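Long-range contacts in replicase polyprotein 1a (Avian infectious bronchitis virus, PDB 3LD1), which is cleaved into the non-structural proteins of coronavirus replication, the portion described here being nsp2a, whose own function is not established: residues A18-Y22 / L85-V91; F261-A265 / G286-G290; K308-V313 / A346-C352. The protein carries 3 engineered substitutions. The contacts are given in a common frame with arbitrary orientation. Residue numbers count along the deposited sequence, not the author numbering.

How the contacts relate
Contact 1 (A18-Y22 / L85-V91) lies across the chain's centre from the other two, its centre about 53 Å from that of contact 2 and about 64 Å from that of contact 3. It is a buried meeting of two helix ends, held by aromatic and aliphatic side chains. Contacts 2 and 3 belong to the beta-rich C-terminal half, their centres about 13 Å apart. Contact 2 is a watery surface pairing of loops; contact 3 is partly buried, where Val-313 of a loop packs on Val-350 and Ala-346 of a broken strand. These two touch: Arg-262 N of contact 2 donates to Asp-349 OD2 of contact 3 at 3.0 Å, tying hairpin turn to broken strand.

Contact 1 of 3, residues A18-Y22 / L85-V91; sequences ALFFY and LEDIFGV
A buried helix-to-helix contact joins the C-terminal ends of helices 13-20 and 82-89. Phe-21 and Gly-90 are the first residues to leave helical geometry; at Gly-90 the backbone turns to phi 91°, psi -163°, where a CB would jam against the preceding carbonyl. The nearest CA pairs are Leu-19 with Leu-85 (7.3 Å) and Tyr-22 with Phe-89 (8.3 Å). Leu-85 (t, p) points toward the other helix, its CD2 lying 3.9 Å from Ala-18 CB and 3.9 Å from Tyr-22 CE2; the small alanine allows that closeness. Leu-19 (t, p) brings CD1 to 3.8 Å from Phe-89 CZ. In this alpha/beta layer both helices rest on the parallel strands 4-8 and 74-76 of a mixed sheet: Leu-19 touches Val-7 and Leu-76, Leu-85 touches Leu-76, and Phe-89 touches Ile-5. Tyr-22 (chi1 -83°) and Phe-89 (chi1 -66°) form an edge-to-face pair, the phenylalanine presenting its edge, with centroids 5.6 Å apart and planes at 50°. Tyrosine suits this place because its ring packs with the apolar residues while its OH donates to Gly-90 O at 2.6 Å, satisfying a carbonyl just beyond the helix.

Contact 2 of 3, residues F261-A265 / G286-G290; sequences FREAA and GNAKG
Antiparallel beta strands 265-269 and 281-285 are neighbours in a four-stranded sheet, and this contact continues their pairing loosely beyond both strand ends. F261-A265 is the turn of the hairpin from strand 258-260 to 265-269, closed by Phe-261 N to Ala-264 O at 2.9 Å. G286-G290 runs extended from Asn-287 to Lys-289 after positive phi (74°) at Gly-286. Ala-264 faces Ala-288 (CA-CA 4.5 Å) and Glu-263 faces Lys-289 (5.8 Å). Ala-264 CB meets Ala-288 CB at 3.5 Å, a tight apolar contact; with CA atoms so near, small side chains suit both places. Glu-263 and Lys-289 touch through their CB atoms at 4.2 Å, but with Lys-289 in m, m its NZ stays 5.1 Å from Glu-263 OE1; long polar side chains suit this surface. Direct backbone bonding is one weak link, Lys-289 N to Glu-263 O at 3.5 Å. One water donates to Glu-263 OE2 (3.1 Å) and Lys-289 O (2.8 Å); a second to Glu-263 O (3.2 Å) and Asn-287 O (2.5 Å).

Contact 3 of 3, residues K308-V313 / A346-C352; sequences KAEIPV and ALHDVHC
Val-350 (chi1 t) is central where K308-V313, the loop after strand 302-308, folds over A346-C352. Its CG2 meets Val-313 CG2 at 3.7 Å and its CG1 Ala-309 CB at 4.0 Å. Val-313, also t, puts CG1 3.9 Å from Ala-346 CB and CG2 3.8 Å from His-348 CD2; each branched valine touches two partners, and small alanine methyls let the backbones stay near. Lys-308 and His-351 form an antiparallel non-hydrogen-bonded pair (CA-CA 4.2 Å). The m rotamer of His-351 lets ND1 donate to Asp-349 O (2.7 Å) and turns a ring face to Lys-308 CG, 4.1 Å from the centroid (CH-pi). Ala-309 N donates to Val-350 O at 3.1 Å. Glu-310 turns (phi 63°, psi 63°), and a water links its N (3.0 Å) to Val-350 O (2.9 Å). An inverse gamma turn centred on Asp-349 interrupts strand 345-355, which runs antiparallel to 302-308 and 335-342 in a mixed sheet. On strands 325-332 and 335-342, Tyr-328 touches Val-313, and Phe-330 and Tyr-337 touch Val-350.

Contact 1 of 3, residues A18-Y22 / L85-V91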
# COMPACT_ATOMS: atom_id res chain seq x y z
N ALA A 18 -9.86 15.56 -20.87
CA ALA A 18 -11.18 16.20 -20.96
C ALA A 18 -12.17 15.22 -21.54
O ALA A 18 -13.29 15.15 -21.05
CB ALA A 18 -11.17 17.43 -21.76
N LEU A 19 -11.78 14.49 -22.59
CA LEU A 19 -12.66 13.45 -23.18
C LEU A 19 -13.03 12.51 -22.04
O LEU A 19 -14.17 12.47 -21.63
CB LEU A 19 -11.94 12.68 -24.26
CG LEU A 19 -12.62 11.43 -24.84
CD1 LEU A 19 -14.03 11.74 -25.37
CD2 LEU A 19 -11.71 10.82 -25.95
N PHE A 20 -12.07 11.80 -21.46
CA PHE A 20 -12.42 10.87 -20.38
C PHE A 20 -13.32 11.46 -19.25
O PHE A 20 -14.14 10.77 -18.64
CB PHE A 20 -11.16 10.23 -19.73
CG PHE A 20 -11.51 9.15 -18.67
CD1 PHE A 20 -12.00 7.90 -19.07
CD2 PHE A 20 -11.38 9.43 -17.30
CE1 PHE A 20 -12.32 6.93 -18.08
CE2 PHE A 20 -11.66 8.48 -16.30
CZ PHE A 20 -12.16 7.23 -16.66
N PHE A 21 -13.16 12.74 -18.96
CA PHE A 21 -13.91 13.28 -17.85
C PHE A 21 -15.41 13.49 -18.09
O PHE A 21 -16.10 14.12 -17.26
CB PHE A 21 -13.25 14.57 -17.47
CG PHE A 21 -12.00 14.38 -16.71
CD1 PHE A 21 -11.76 13.16 -16.05
CD2 PHE A 21 -11.07 15.43 -16.58
CE1 PHE A 21 -10.56 12.98 -15.31
CE2 PHE A 21 -9.86 15.26 -15.85
CZ PHE A 21 -9.61 14.05 -15.23
N TYR A 22 -15.92 12.99 -19.21
CA TYR A 22 -17.37 12.95 -19.44
C TYR A 22 -17.97 11.73 -18.81
O TYR A 22 -19.19 11.61 -18.77
CB TYR A 22 -17.69 12.90 -20.93
CG TYR A 22 -17.70 14.25 -21.57
CD1 TYR A 22 -18.92 14.84 -22.00
CD2 TYR A 22 -16.47 14.95 -21.81
CE1 TYR A 22 -18.93 16.16 -22.62
CE2 TYR A 22 -16.48 16.23 -22.43
CZ TYR A 22 -17.74 16.82 -22.80
OH TYR A 22 -17.79 18.01 -23.35
N LEU A 85 -14.86 19.25 -28.88
CA LEU A 85 -15.38 18.25 -28.03
C LEU A 85 -16.81 18.51 -27.64
O LEU A 85 -17.64 17.60 -27.70
CB LEU A 85 -14.52 18.26 -26.77
CG LEU A 85 -14.56 17.11 -25.81
CD1 LEU A 85 -14.03 15.89 -26.44
CD2 LEU A 85 -13.63 17.47 -24.73
N GLU A 86 -17.10 19.75 -27.24
CA GLU A 86 -18.44 20.05 -26.77
C GLU A 86 -19.40 19.97 -27.94
O GLU A 86 -20.58 19.65 -27.75
CB GLU A 86 -18.49 21.40 -26.08
CG GLU A 86 -17.91 21.29 -24.70
CD GLU A 86 -17.82 22.56 -23.95
OE1 GLU A 86 -18.28 23.58 -24.46
OE2 GLU A 86 -17.30 22.56 -22.81
N ASP A 87 -18.90 20.20 -29.15
CA ASP A 87 -19.76 20.10 -30.36
C ASP A 87 -20.25 18.71 -30.59
O ASP A 87 -21.32 18.51 -31.16
CB ASP A 87 -19.03 20.55 -31.62
CG ASP A 87 -18.79 22.04 -31.64
OD1 ASP A 87 -19.48 22.80 -30.85
OD2 ASP A 87 -17.90 22.46 -32.42
N ILE A 88 -19.47 17.74 -30.14
CA ILE A 88 -19.82 16.38 -30.32
C ILE A 88 -20.53 15.87 -29.09
O ILE A 88 -21.57 15.24 -29.25
CB ILE A 88 -18.58 15.55 -30.48
CG1 ILE A 88 -17.85 15.83 -31.81
CG2 ILE A 88 -18.92 14.09 -30.20
CD1 ILE A 88 -16.49 15.26 -31.81
N PHE A 89 -20.03 16.14 -27.87
CA PHE A 89 -20.56 15.42 -26.67
C PHE A 89 -21.56 16.19 -25.84
O PHE A 89 -22.36 15.59 -25.08
CB PHE A 89 -19.43 14.87 -25.79
CG PHE A 89 -18.61 13.78 -26.44
CD1 PHE A 89 -17.54 14.09 -27.25
CD2 PHE A 89 -18.89 12.45 -26.22
CE1 PHE A 89 -16.77 13.12 -27.89
CE2 PHE A 89 -18.12 11.43 -26.85
CZ PHE A 89 -17.07 11.76 -27.68
N GLY A 90 -21.60 17.50 -26.04
CA GLY A 90 -22.34 18.38 -25.17
C GLY A 90 -21.33 18.81 -24.12
O GLY A 90 -20.13 18.65 -24.32
N VAL A 91 -21.83 19.34 -23.01
CA VAL A 91 -21.04 19.98 -22.00
C VAL A 91 -20.96 19.02 -20.85
O VAL A 91 -21.95 18.36 -20.52
CB VAL A 91 -21.69 21.29 -21.51
CG1 VAL A 91 -20.83 21.96 -20.38
CG2 VAL A 91 -21.79 22.25 -22.65

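Contact 2 of 3, residues F261-A265 / G286-G290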
# COMPACT_ATOMS: atom_id res chain seq x y z
N PHE A 261 9.91 -11.76 16.19
CA PHE A 261 10.32 -13.08 15.86
C PHE A 261 10.18 -13.26 14.36
O PHE A 261 9.89 -12.30 13.66
CB PHE A 261 9.43 -14.01 16.63
CG PHE A 261 9.88 -14.24 18.05
CD1 PHE A 261 9.19 -13.70 19.11
CD2 PHE A 261 11.07 -14.96 18.32
CE1 PHE A 261 9.64 -13.88 20.43
CE2 PHE A 261 11.50 -15.13 19.61
CZ PHE A 261 10.79 -14.57 20.67
N ARG A 262 10.41 -14.46 13.83
CA ARG A 262 10.47 -14.59 12.33
C ARG A 262 9.30 -13.90 11.68
O ARG A 262 9.45 -13.15 10.77
CB ARG A 262 10.53 -16.07 11.86
CG ARG A 262 11.86 -16.52 11.23
CD ARG A 262 12.64 -17.44 12.15
NE ARG A 262 12.68 -18.88 11.79
CZ ARG A 262 11.76 -19.80 12.12
NH1 ARG A 262 10.61 -19.46 12.76
NH2 ARG A 262 11.97 -21.09 11.77
N GLU A 263 8.12 -14.14 12.24
CA GLU A 263 6.86 -13.93 11.57
C GLU A 263 5.84 -13.35 12.46
O GLU A 263 4.72 -13.38 12.09
CB GLU A 263 6.30 -15.27 11.11
CG GLU A 263 6.94 -15.80 9.85
CD GLU A 263 6.69 -17.31 9.71
OE1 GLU A 263 6.44 -17.76 8.54
OE2 GLU A 263 6.74 -18.02 10.78
N ALA A 264 6.20 -12.82 13.62
CA ALA A 264 5.22 -12.23 14.54
C ALA A 264 5.87 -11.26 15.52
O ALA A 264 7.07 -11.40 15.85
CB ALA A 264 4.49 -13.32 15.34
N ALA A 265 5.06 -10.32 16.01
CA ALA A 265 5.49 -9.42 17.04
C ALA A 265 4.71 -9.69 18.28
O ALA A 265 3.46 -9.82 18.21
CB ALA A 265 5.23 -8.02 16.65
N GLY A 286 -1.08 -7.70 16.44
CA GLY A 286 -1.23 -7.48 15.04
C GLY A 286 -1.21 -8.82 14.37
O GLY A 286 -1.65 -9.82 14.95
N ASN A 287 -0.77 -8.88 13.13
CA ASN A 287 -0.96 -10.16 12.45
C ASN A 287 0.23 -11.09 12.63
O ASN A 287 1.40 -10.70 12.33
CB ASN A 287 -1.31 -9.98 10.95
CG ASN A 287 -2.37 -8.95 10.73
OD1 ASN A 287 -2.14 -7.91 10.11
ND2 ASN A 287 -3.54 -9.19 11.30
N ALA A 288 -0.05 -12.31 13.09
CA ALA A 288 1.00 -13.32 13.40
C ALA A 288 0.74 -14.61 12.63
O ALA A 288 -0.43 -15.01 12.45
CB ALA A 288 1.00 -13.62 14.87
N LYS A 289 1.81 -15.27 12.19
CA LYS A 289 1.72 -16.67 11.82
C LYS A 289 2.22 -17.50 13.00
O LYS A 289 3.14 -17.10 13.73
CB LYS A 289 2.57 -17.03 10.60
CG LYS A 289 2.54 -16.06 9.39
CD LYS A 289 1.34 -16.28 8.51
CE LYS A 289 1.33 -15.40 7.25
NZ LYS A 289 2.26 -16.05 6.20
N GLY A 290 1.66 -18.69 13.13
CA GLY A 290 2.05 -19.63 14.15
C GLY A 290 1.10 -20.83 14.16
O GLY A 290 0.33 -21.04 13.21
O HOH W 1 5.81 -17.83 13.70
O HOH W 2 2.36 -11.95 10.39

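Contact 3 of 3, residues K308-V313 / A346-C352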
# COMPACT_ATOMS: atom_id res chain seq x y z
N LYS A 308 18.57 -23.87 16.55
CA LYS A 308 17.27 -23.88 15.87
C LYS A 308 17.02 -25.20 15.14
O LYS A 308 17.97 -25.88 14.76
CB LYS A 308 17.20 -22.70 14.88
CG LYS A 308 17.21 -21.35 15.59
CD LYS A 308 17.82 -20.18 14.80
CE LYS A 308 18.08 -19.06 15.84
NZ LYS A 308 18.41 -17.71 15.29
N ALA A 309 15.76 -25.56 14.93
CA ALA A 309 15.44 -26.87 14.33
C ALA A 309 14.78 -26.83 12.97
O ALA A 309 15.01 -27.72 12.10
CB ALA A 309 14.60 -27.77 15.28
N GLU A 310 13.93 -25.84 12.76
CA GLU A 310 13.31 -25.80 11.45
C GLU A 310 12.49 -27.05 11.31
O GLU A 310 12.80 -27.89 10.45
CB GLU A 310 14.37 -25.83 10.32
CG GLU A 310 13.87 -25.23 9.07
CD GLU A 310 13.30 -23.86 9.36
OE1 GLU A 310 12.16 -23.80 9.92
OE2 GLU A 310 14.00 -22.86 9.09
N ILE A 311 11.49 -27.21 12.17
CA ILE A 311 10.57 -28.34 12.05
C ILE A 311 9.21 -27.90 12.53
O ILE A 311 9.09 -26.92 13.30
CB ILE A 311 11.04 -29.65 12.82
CG1 ILE A 311 11.08 -29.44 14.32
CG2 ILE A 311 12.37 -30.20 12.32
CD1 ILE A 311 9.89 -29.98 14.92
N PRO A 312 8.18 -28.62 12.08
CA PRO A 312 6.82 -28.46 12.53
C PRO A 312 6.66 -28.36 14.05
O PRO A 312 7.20 -29.18 14.83
CB PRO A 312 6.13 -29.72 11.98
CG PRO A 312 6.84 -29.96 10.67
CD PRO A 312 8.29 -29.63 11.01
N VAL A 313 5.93 -27.33 14.45
CA VAL A 313 5.46 -27.28 15.77
C VAL A 313 4.36 -28.35 16.01
O VAL A 313 3.37 -28.37 15.30
CB VAL A 313 4.93 -25.88 16.07
CG1 VAL A 313 4.23 -25.86 17.45
CG2 VAL A 313 6.10 -24.86 16.01
N ALA A 346 1.55 -20.91 19.30
CA ALA A 346 2.97 -21.15 19.32
C ALA A 346 3.52 -20.57 18.05
O ALA A 346 2.93 -20.73 16.94
CB ALA A 346 3.29 -22.62 19.39
N LEU A 347 4.61 -19.86 18.18
CA LEU A 347 5.25 -19.28 17.00
C LEU A 347 6.27 -20.23 16.42
O LEU A 347 6.69 -21.15 17.10
CB LEU A 347 5.98 -18.07 17.46
CG LEU A 347 5.35 -16.69 17.45
CD1 LEU A 347 3.79 -16.56 17.66
CD2 LEU A 347 6.09 -15.94 18.45
N HIS A 348 6.72 -20.03 15.19
CA HIS A 348 7.59 -21.07 14.66
C HIS A 348 9.12 -20.87 14.91
O HIS A 348 9.94 -21.45 14.17
CB HIS A 348 7.30 -21.31 13.18
CG HIS A 348 5.87 -21.57 12.87
ND1 HIS A 348 5.29 -21.18 11.69
CD2 HIS A 348 4.90 -22.21 13.56
CE1 HIS A 348 4.03 -21.56 11.66
NE2 HIS A 348 3.76 -22.17 12.80
N ASP A 349 9.54 -20.11 15.93
CA ASP A 349 10.96 -20.03 16.16
C ASP A 349 11.56 -21.18 16.95
O ASP A 349 12.06 -20.99 18.07
CB ASP A 349 11.33 -18.69 16.72
CG ASP A 349 10.80 -17.59 15.87
OD1 ASP A 349 9.58 -17.41 15.89
OD2 ASP A 349 11.57 -16.93 15.13
N VAL A 350 11.54 -22.36 16.35
CA VAL A 350 11.78 -23.56 17.09
C VAL A 350 13.24 -23.70 17.51
O VAL A 350 14.12 -23.62 16.68
CB VAL A 350 11.30 -24.81 16.31
CG1 VAL A 350 11.49 -26.06 17.20
CG2 VAL A 350 9.84 -24.70 15.96
N HIS A 351 13.49 -23.89 18.82
CA HIS A 351 14.83 -24.23 19.32
C HIS A 351 14.92 -25.67 19.89
O HIS A 351 13.96 -26.20 20.43
CB HIS A 351 15.27 -23.19 20.34
CG HIS A 351 15.51 -21.81 19.77
ND1 HIS A 351 14.52 -21.08 19.15
CD2 HIS A 351 16.62 -21.03 19.74
CE1 HIS A 351 15.02 -19.91 18.75
NE2 HIS A 351 16.30 -19.87 19.07
N CYS A 352 16.09 -26.30 19.79
CA CYS A 352 16.28 -27.62 20.37
C CYS A 352 16.38 -27.55 21.86
O CYS A 352 16.92 -26.56 22.41
CB CYS A 352 17.57 -28.23 19.89
SG CYS A 352 17.68 -28.33 18.12
O HOH W 3 13.45 -23.08 13.87